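Local coordinates for protein muramoyltetrapeptide carboxypeptidase (Oxalobacter formigenes OXCC13, PDB 6UUK) that probably acts as a serine-type LD-carboxypeptidase of the peptidase S66 family, working on the muramoyl tetrapeptides of bacterial peptidoglycan, at residues B[71-76]-B[177-182]; B[139-144]-B[159-164]; B[185-190]-B[318-323]. All coordinates share one frame; numbering follows the deposited sequence.

Contact 1. Residues B[71-76]-B[177-182]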
loop_
_atom_site.group_PDB
_atom_site.type_symbol
_atom_site.label_atom_id
_atom_site.label_comp_id
_atom_site.label_asym_id
_atom_site.label_seq_id
_atom_site.Cartn_x
_atom_site.Cartn_y
_atom_site.Cartn_z
ATOM N N GLN B 71 10.653 4.478 30.772
ATOM C CA GLN B 71 11.402 4.182 31.990
ATOM C C GLN B 71 10.959 2.869 32.617
ATOM O O GLN B 71 11.773 2.170 33.232
ATOM C CB GLN B 71 11.254 5.331 32.987
ATOM C CG GLN B 71 11.944 6.614 32.553
ATOM C CD GLN B 71 11.638 7.781 33.470
ATOM O OE1 GLN B 71 10.538 7.885 34.014
ATOM N NE2 GLN B 71 12.613 8.664 33.650
ATOM N N ARG B 72 9.680 2.513 32.475
ATOM C CA ARG B 72 9.221 1.213 32.949
ATOM C C ARG B 72 9.730 0.093 32.052
ATOM O O ARG B 72 10.041 -1.004 32.531
ATOM C CB ARG B 72 7.695 1.193 33.026
ATOM C CG ARG B 72 7.104 -0.142 33.456
ATOM C CD ARG B 72 5.584 -0.088 33.535
ATOM N NE ARG B 72 4.965 0.204 32.245
ATOM C CZ ARG B 72 4.516 1.401 31.882
ATOM N NH1 ARG B 72 4.611 2.430 32.714
ATOM N NH2 ARG B 72 3.968 1.571 30.686
ATOM N N ALA B 73 9.828 0.351 30.745
ATOM C CA ALA B 73 10.342 -0.658 29.826
ATOM C C ALA B 73 11.823 -0.921 30.065
ATOM O O ALA B 73 12.286 -2.060 29.928
ATOM C CB ALA B 73 10.103 -0.221 28.382
ATOM N N ILE B 74 12.582 0.119 30.416
ATOM C CA ILE B 74 14.000 -0.060 30.709
ATOM C C ILE B 74 14.182 -0.912 31.960
ATOM O O ILE B 74 15.100 -1.738 32.038
ATOM C CB ILE B 74 14.694 1.308 30.841
ATOM C CG1 ILE B 74 14.618 2.073 29.518
ATOM C CG2 ILE B 74 16.142 1.142 31.274
ATOM C CD1 ILE B 74 15.235 3.453 29.573
ATOM N N GLY B 75 13.308 -0.731 32.953
ATOM C CA GLY B 75 13.386 -1.545 34.154
ATOM C C GLY B 75 13.144 -3.018 33.892
ATOM O O GLY B 75 13.714 -3.875 34.571
ATOM N N VAL B 76 12.299 -3.334 32.908
ATOM C CA VAL B 76 12.079 -4.728 32.537
ATOM C C VAL B 76 13.342 -5.315 31.920
ATOM O O VAL B 76 13.767 -6.423 32.267
ATOM C CB VAL B 76 10.876 -4.848 31.585
ATOM C CG1 VAL B 76 10.679 -6.295 31.157
ATOM C CG2 VAL B 76 9.618 -4.308 32.249
ATOM N N ASP B 177 5.540 -4.187 24.028
ATOM C CA ASP B 177 6.066 -5.462 24.500
ATOM C C ASP B 177 6.843 -5.358 25.802
ATOM O O ASP B 177 6.926 -6.346 26.534
ATOM C CB ASP B 177 6.963 -6.096 23.430
ATOM C CG ASP B 177 6.194 -6.481 22.182
ATOM O OD1 ASP B 177 5.235 -7.274 22.295
ATOM O OD2 ASP B 177 6.537 -5.980 21.091
ATOM N N PHE B 178 7.411 -4.191 26.107
ATOM C CA PHE B 178 8.080 -3.961 27.378
ATOM C C PHE B 178 7.426 -2.883 28.229
ATOM O O PHE B 178 7.686 -2.838 29.437
ATOM C CB PHE B 178 9.554 -3.588 27.157
ATOM C CG PHE B 178 10.380 -4.696 26.569
ATOM C CD1 PHE B 178 10.844 -5.730 27.366
ATOM C CD2 PHE B 178 10.698 -4.702 25.220
ATOM C CE1 PHE B 178 11.604 -6.752 26.829
ATOM C CE2 PHE B 178 11.459 -5.720 24.677
ATOM C CZ PHE B 178 11.912 -6.747 25.483
ATOM N N THR B 179 6.593 -2.022 27.644
ATOM C CA THR B 179 5.895 -0.990 28.399
ATOM C C THR B 179 4.586 -1.473 29.006
ATOM O O THR B 179 4.101 -0.860 29.963
ATOM C CB THR B 179 5.603 0.223 27.508
ATOM O OG1 THR B 179 4.918 -0.205 26.325
ATOM C CG2 THR B 179 6.891 0.929 27.120
ATOM N N ARG B 180 4.006 -2.545 28.477
ATOM C CA ARG B 180 2.722 -3.014 28.972
ATOM C C ARG B 180 2.865 -3.653 30.349
ATOM O O ARG B 180 3.880 -4.276 30.672
ATOM C CB ARG B 180 2.107 -4.018 27.998
ATOM C CG ARG B 180 3.001 -5.208 27.683
ATOM C CD ARG B 180 2.182 -6.366 27.143
ATOM N NE ARG B 180 1.350 -5.970 26.011
ATOM C CZ ARG B 180 0.258 -6.620 25.626
ATOM N NH1 ARG B 180 -0.145 -7.694 26.291
ATOM N NH2 ARG B 180 -0.439 -6.192 24.583
ATOM N N GLY B 181 1.828 -3.482 31.173
ATOM C CA GLY B 181 1.785 -4.148 32.462
ATOM C C GLY B 181 1.435 -5.617 32.394
ATOM O O GLY B 181 1.805 -6.374 33.296
ATOM N N ASP B 182 0.731 -6.035 31.342
ATOM C CA ASP B 182 0.394 -7.443 31.136
ATOM C C ASP B 182 1.468 -8.116 30.278
ATOM O O ASP B 182 1.226 -8.577 29.162
ATOM C CB ASP B 182 -0.990 -7.563 30.506
ATOM C CG ASP B 182 -1.590 -8.951 30.657
ATOM O OD1 ASP B 182 -0.974 -9.932 30.194
ATOM O OD2 ASP B 182 -2.686 -9.061 31.248
#
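Arg72 reaches from its helix to the loop carbonyl of Thr179 and grips that single oxygen side-on with two nitrogens. Arg72 NE lies 2.7 Å and Arg72 NH2 2.5 Å from Thr179 O; both N-H bonds are bent because they converge on one acceptor. The oxygen lies in the guanidinium plane, while the two donors approach from opposite faces of the carbonyl plane. The aliphatic part of Arg72 is extended, and a bend at chi3 (62°) swings NE round to the loop. Arginine suits the place because its long chain carries two N-H donors that can converge on one backbone oxygen.

Beside this grip the packing is apolar and close. Ala73 CB touches Phe178 CB at 3.6 Å and Thr179 CG2 at the same distance. The small alanine suits the spot, its CB fitting against both carbons, and Ala73 CA makes a CA-H...O contact of 3.5 Å with Phe178 O. One turn on, Val76 CG1 meets the edge of the Phe178 ring, 3.8 Å from Phe178 CD1.

Second-shell bonds position the loop: Thr179 OG1 is hydrogen-bonded to Ile174 O, and Arg180 NE to Ser176 O. The loop joins helix 174-177 to helix 185-196 while lying against helix 67-79; Phe178 also packs on Leu77 of that helix and on Leu188 of helix 185-196.

Contact 2. Residues B[139-144]-B[159-164]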
loop_
_atom_site.group_PDB
_atom_site.type_symbol
_atom_site.label_atom_id
_atom_site.label_comp_id
_atom_site.label_asym_id
_atom_site.label_seq_id
_atom_site.Cartn_x
_atom_site.Cartn_y
_atom_site.Cartn_z
ATOM N N ALA B 139 25.353 -0.023 4.290
ATOM C CA ALA B 139 26.632 -0.711 4.172
ATOM C C ALA B 139 27.447 -0.573 5.451
ATOM O O ALA B 139 28.175 -1.498 5.827
ATOM C CB ALA B 139 27.415 -0.170 2.977
ATOM N N LYS B 140 27.335 0.572 6.128
ATOM C CA LYS B 140 27.956 0.734 7.437
ATOM C C LYS B 140 27.217 -0.063 8.504
ATOM O O LYS B 140 27.843 -0.585 9.434
ATOM C CB LYS B 140 27.995 2.217 7.810
ATOM C CG LYS B 140 28.593 2.524 9.174
ATOM C CD LYS B 140 30.097 2.725 9.092
ATOM C CE LYS B 140 30.650 3.260 10.403
ATOM N NZ LYS B 140 32.099 3.593 10.305
ATOM N N LEU B 141 25.891 -0.173 8.383
ATOM C CA LEU B 141 25.110 -0.907 9.373
ATOM C C LEU B 141 25.329 -2.409 9.254
ATOM O O LEU B 141 25.371 -3.118 10.267
ATOM C CB LEU B 141 23.628 -0.569 9.223
ATOM C CG LEU B 141 23.218 0.846 9.621
ATOM C CD1 LEU B 141 21.787 1.122 9.195
ATOM C CD2 LEU B 141 23.380 1.030 11.120
ATOM N N ALA B 142 25.464 -2.915 8.025
ATOM C CA ALA B 142 25.697 -4.342 7.838
ATOM C C ALA B 142 27.038 -4.771 8.417
ATOM O O ALA B 142 27.182 -5.912 8.869
ATOM C CB ALA B 142 25.620 -4.698 6.353
ATOM N N LYS B 143 28.025 -3.875 8.418
ATOM C CA LYS B 143 29.325 -4.153 9.008
ATOM C C LYS B 143 29.383 -3.834 10.495
ATOM O O LYS B 143 30.378 -4.172 11.146
ATOM C CB LYS B 143 30.417 -3.361 8.282
ATOM C CG LYS B 143 30.538 -3.670 6.800
ATOM C CD LYS B 143 31.651 -2.852 6.166
ATOM C CE LYS B 143 31.790 -3.153 4.683
ATOM N NZ LYS B 143 32.889 -2.365 4.062
ATOM N N SER B 144 28.349 -3.195 11.047
ATOM C CA SER B 144 28.374 -2.824 12.457
ATOM C C SER B 144 28.291 -4.044 13.364
ATOM O O SER B 144 28.775 -4.002 14.502
ATOM C CB SER B 144 27.230 -1.858 12.767
ATOM O OG SER B 144 27.310 -0.696 11.959
HETATM N N MSE B 159 14.429 -4.560 5.611
HETATM C CA MSE B 159 14.542 -4.980 4.219
HETATM C C MSE B 159 15.790 -4.388 3.573
HETATM O O MSE B 159 16.467 -5.050 2.786
HETATM C CB MSE B 159 13.296 -4.579 3.426
HETATM C CG MSE B 159 12.023 -5.300 3.846
HETATM SE SE MSE B 159 12.171 -7.245 3.766
HETATM C CE MSE B 159 12.530 -7.609 5.648
ATOM N N ALA B 160 16.090 -3.132 3.912
ATOM C CA ALA B 160 17.301 -2.503 3.397
ATOM C C ALA B 160 18.553 -3.149 3.975
ATOM O O ALA B 160 19.574 -3.244 3.282
ATOM C CB ALA B 160 17.284 -1.004 3.692
ATOM N N LEU B 161 18.500 -3.589 5.234
ATOM C CA LEU B 161 19.607 -4.359 5.792
ATOM C C LEU B 161 19.778 -5.680 5.056
ATOM O O LEU B 161 20.903 -6.090 4.748
ATOM C CB LEU B 161 19.384 -4.607 7.283
ATOM C CG LEU B 161 19.725 -3.473 8.247
ATOM C CD1 LEU B 161 19.530 -3.934 9.682
ATOM C CD2 LEU B 161 21.150 -2.998 8.024
ATOM N N LEU B 162 18.668 -6.362 4.764
ATOM C CA LEU B 162 18.744 -7.604 4.004
ATOM C C LEU B 162 19.155 -7.348 2.560
ATOM O O LEU B 162 19.756 -8.221 1.924
ATOM C CB LEU B 162 17.402 -8.333 4.058
ATOM C CG LEU B 162 17.377 -9.740 3.465
ATOM C CD1 LEU B 162 18.388 -10.633 4.169
ATOM C CD2 LEU B 162 15.983 -10.324 3.559
ATOM N N LYS B 163 18.843 -6.163 2.030
ATOM C CA LYS B 163 19.303 -5.809 0.692
ATOM C C LYS B 163 20.822 -5.717 0.635
ATOM O O LYS B 163 21.422 -5.958 -0.419
ATOM C CB LYS B 163 18.667 -4.489 0.254
ATOM C CG LYS B 163 18.944 -4.105 -1.190
ATOM C CD LYS B 163 18.408 -5.155 -2.150
ATOM C CE LYS B 163 18.710 -4.790 -3.594
ATOM N NZ LYS B 163 18.201 -5.819 -4.541
ATOM N N HIS B 164 21.459 -5.378 1.754
ATOM C CA HIS B 164 22.910 -5.309 1.846
ATOM C C HIS B 164 23.521 -6.557 2.472
ATOM O O HIS B 164 24.746 -6.628 2.608
ATOM C CB HIS B 164 23.331 -4.069 2.641
ATOM C CG HIS B 164 22.973 -2.774 1.978
ATOM N ND1 HIS B 164 21.670 -2.400 1.729
ATOM C CD2 HIS B 164 23.749 -1.768 1.512
ATOM C CE1 HIS B 164 21.658 -1.218 1.137
ATOM N NE2 HIS B 164 22.907 -0.812 0.994
#
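The imidazole of His164 comes up to the backbone of Ala139 obliquely, leading with one carbon: His164 CD2 lies 3.7 Å from Ala139 N, a van der Waals approach. The other side of the ring is tied to its own helix, where His164 ND1 donates to Ala160 O at 2.7 Å. That acceptor sits 24° out of the ring plane and the N-H...O angle is 144°, so the bond is somewhat bent, yet it restrains the rotation of the ring. CG stands anti to the carbonyl carbon (chi1 -65°), on the side of the neighbouring helix. Histidine suits this exposed place because it offers an N-H donor to Ala160 O and a ring carbon, CD2, to the backbone of Ala139.

Deeper in, the contact becomes aliphatic. Leu161 CD2 packs on Leu141 CB at 3.7 Å, and both leucines also rest on Phe148 of strand 147-150, forming a small buried core between helices and sheet. Ala142 lies farther off: its CB is 4.4 Å from His164 CB, and its small side chain lets the backbones draw near. Within 139-144, Ser144 OG donates to Lys140 O at 2.6 Å, bonding back to the carbonyl four residues earlier.

Helices 138-142 and 155-163 alternate with the parallel strands 119-122, 147-150 and 168-170. Two successive beta-alpha-beta crossovers pack side by side here, as in the layered alpha/beta N-terminal domain of LD-carboxypeptidases, which is related to the class I glutamine amidotransferases.

Contact 3. Residues B[185-190]-B[318-323]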
loop_
_atom_site.group_PDB
_atom_site.type_symbol
_atom_site.label_atom_id
_atom_site.label_comp_id
_atom_site.label_asym_id
_atom_site.label_seq_id
_atom_site.Cartn_x
_atom_site.Cartn_y
_atom_site.Cartn_z
ATOM N N ALA B 185 5.142 -13.700 28.881
ATOM C CA ALA B 185 6.294 -14.580 29.032
ATOM C C ALA B 185 6.641 -15.269 27.720
ATOM O O ALA B 185 7.816 -15.545 27.458
ATOM C CB ALA B 185 6.031 -15.614 30.125
ATOM N N PHE B 186 5.638 -15.549 26.884
ATOM C CA PHE B 186 5.896 -16.176 25.592
ATOM C C PHE B 186 6.744 -15.276 24.703
ATOM O O PHE B 186 7.666 -15.747 24.026
ATOM C CB PHE B 186 4.571 -16.518 24.909
ATOM C CG PHE B 186 4.724 -17.141 23.550
ATOM C CD1 PHE B 186 4.734 -16.355 22.407
ATOM C CD2 PHE B 186 4.843 -18.513 23.412
ATOM C CE1 PHE B 186 4.869 -16.926 21.157
ATOM C CE2 PHE B 186 4.977 -19.090 22.163
ATOM C CZ PHE B 186 4.991 -18.294 21.035
ATOM N N THR B 187 6.450 -13.974 24.691
ATOM C CA THR B 187 7.184 -13.054 23.829
ATOM C C THR B 187 8.593 -12.809 24.355
ATOM O O THR B 187 9.568 -12.850 23.593
ATOM C CB THR B 187 6.422 -11.733 23.704
ATOM O OG1 THR B 187 5.156 -11.967 23.074
ATOM C CG2 THR B 187 7.217 -10.731 22.881
ATOM N N LEU B 188 8.723 -12.561 25.661
ATOM C CA LEU B 188 10.021 -12.197 26.219
ATOM C C LEU B 188 10.977 -13.383 26.264
ATOM O O LEU B 188 12.187 -13.205 26.084
ATOM C CB LEU B 188 9.842 -11.599 27.616
ATOM C CG LEU B 188 9.642 -10.082 27.718
ATOM C CD1 LEU B 188 8.474 -9.603 26.867
ATOM C CD2 LEU B 188 9.450 -9.667 29.169
ATOM N N ASN B 189 10.464 -14.592 26.500
ATOM C CA ASN B 189 11.333 -15.764 26.537
ATOM C C ASN B 189 11.774 -16.178 25.137
ATOM O O ASN B 189 12.919 -16.602 24.946
ATOM C CB ASN B 189 10.629 -16.925 27.242
ATOM C CG ASN B 189 10.330 -16.625 28.698
ATOM O OD1 ASN B 189 10.441 -15.483 29.144
ATOM N ND2 ASN B 189 9.941 -17.651 29.446
ATOM N N HIS B 190 10.883 -16.067 24.149
ATOM C CA HIS B 190 11.276 -16.346 22.772
ATOM C C HIS B 190 12.266 -15.312 22.254
ATOM O O HIS B 190 13.106 -15.631 21.404
ATOM C CB HIS B 190 10.047 -16.400 21.866
ATOM C CG HIS B 190 9.392 -17.745 21.810
ATOM N ND1 HIS B 190 9.664 -18.664 20.819
ATOM C CD2 HIS B 190 8.476 -18.327 22.620
ATOM C CE1 HIS B 190 8.945 -19.753 21.021
ATOM N NE2 HIS B 190 8.216 -19.575 22.107
ATOM N N LYS B 318 -0.127 -9.986 21.617
ATOM C CA LYS B 318 0.607 -10.068 22.876
ATOM C C LYS B 318 1.693 -11.132 22.805
ATOM O O LYS B 318 2.845 -10.888 23.181
ATOM C CB LYS B 318 -0.355 -10.354 24.029
ATOM C CG LYS B 318 0.339 -10.789 25.309
ATOM C CD LYS B 318 -0.660 -11.095 26.409
ATOM C CE LYS B 318 0.038 -11.645 27.641
ATOM N NZ LYS B 318 -0.924 -11.913 28.743
ATOM N N ASP B 319 1.344 -12.323 22.323
ATOM C CA ASP B 319 2.301 -13.410 22.168
ATOM C C ASP B 319 2.846 -13.405 20.745
ATOM O O ASP B 319 2.095 -13.606 19.786
ATOM C CB ASP B 319 1.652 -14.755 22.491
ATOM C CG ASP B 319 1.495 -14.983 23.978
ATOM O OD1 ASP B 319 1.468 -13.989 24.735
ATOM O OD2 ASP B 319 1.417 -16.157 24.392
ATOM N N LYS B 320 4.150 -13.173 20.614
ATOM C CA LYS B 320 4.813 -13.177 19.320
ATOM C C LYS B 320 6.191 -13.802 19.471
ATOM O O LYS B 320 6.753 -13.861 20.567
ATOM C CB LYS B 320 4.933 -11.762 18.737
ATOM C CG LYS B 320 5.940 -10.880 19.457
ATOM C CD LYS B 320 5.934 -9.465 18.905
ATOM C CE LYS B 320 4.607 -8.778 19.176
ATOM N NZ LYS B 320 4.565 -7.399 18.620
ATOM N N VAL B 321 6.732 -14.272 18.352
ATOM C CA VAL B 321 8.053 -14.880 18.321
ATOM C C VAL B 321 9.022 -13.924 17.639
ATOM O O VAL B 321 8.629 -12.963 16.970
ATOM C CB VAL B 321 8.043 -16.249 17.610
ATOM C CG1 VAL B 321 7.181 -17.240 18.374
ATOM C CG2 VAL B 321 7.551 -16.099 16.179
ATOM N N THR B 322 10.311 -14.198 17.817
ATOM C CA THR B 322 11.377 -13.428 17.190
ATOM C C THR B 322 11.889 -14.215 15.989
ATOM O O THR B 322 12.478 -15.288 16.146
ATOM C CB THR B 322 12.503 -13.138 18.182
ATOM O OG1 THR B 322 12.008 -12.304 19.235
ATOM C CG2 THR B 322 13.657 -12.435 17.483
ATOM N N LEU B 323 11.659 -13.681 14.791
ATOM C CA LEU B 323 12.020 -14.360 13.554
ATOM C C LEU B 323 13.257 -13.713 12.954
ATOM O O LEU B 323 13.211 -12.533 12.574
ATOM C CB LEU B 323 10.861 -14.317 12.560
ATOM C CG LEU B 323 9.579 -15.020 13.004
ATOM C CD1 LEU B 323 8.484 -14.872 11.959
ATOM C CD2 LEU B 323 9.847 -16.488 13.296
HETATM O O HOH W 1 9.151 -12.887 20.732
#
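Thr187 pins the loop 318-323 to helix 185-196 with one hydroxyl, which donates and accepts. Thr187 OG1 gives its proton to Lys318 O at 2.6 Å, in the carbonyl plane on a lone pair, and accepts the N-H of Lys320 (N to OG1 2.9 Å). In this two-domain LD-carboxypeptidase fold, the loop leads into strand 323-325 at the border of the N-terminal sheet and carries Lys320, whose side chain lies about 5 Å from that of His316, a predicted member of the charge relay.

Replacing Thr187 by an alanine would probably leave Lys320 N and Lys318 O without their mate and open a gap beside Lys320 CG, where the methyl had packed.

A water extends the link: it donates to Thr187 O and to Lys320 O, the latter at 2.6 Å, and accepts from Thr322 OG1 in a longer bond. Outside this polar strip, Phe186 CB lies against the carboxylate of Asp319, whose OD1 is hydrogen-bonded to Ser184 OG. Phe186 has CG anti to the backbone N (chi1 179°); at the ring's far end CZ lies 3.6 Å from Val321 CG1. That same methyl makes a CH-pi contact over one face of His190, 4.1 Å from CG1 to the ring centroid.

Overall arrangement
From the N terminus, helix 67-79 comes first, and contact 1 closes a long loop when the chain returns to it at 177-182. Contact 2 lies wholly within that loop, joining segments with 14 residues between them; its nearest atoms are about 17 Å from contact 1. Contact 3 opens just after contact 1 has closed and spans five of the seven strands of the second sheet before 318-323 returns to helix 185-196, so the two stand in series and none cross. Contacts 1 and 3 touch directly: Asp182 OD1 and Lys318 NZ form a salt bridge at 2.5 Å. Together they tie helix 67-79, the 177-182 loop, helix 185-196 and the loop before strand 323-325.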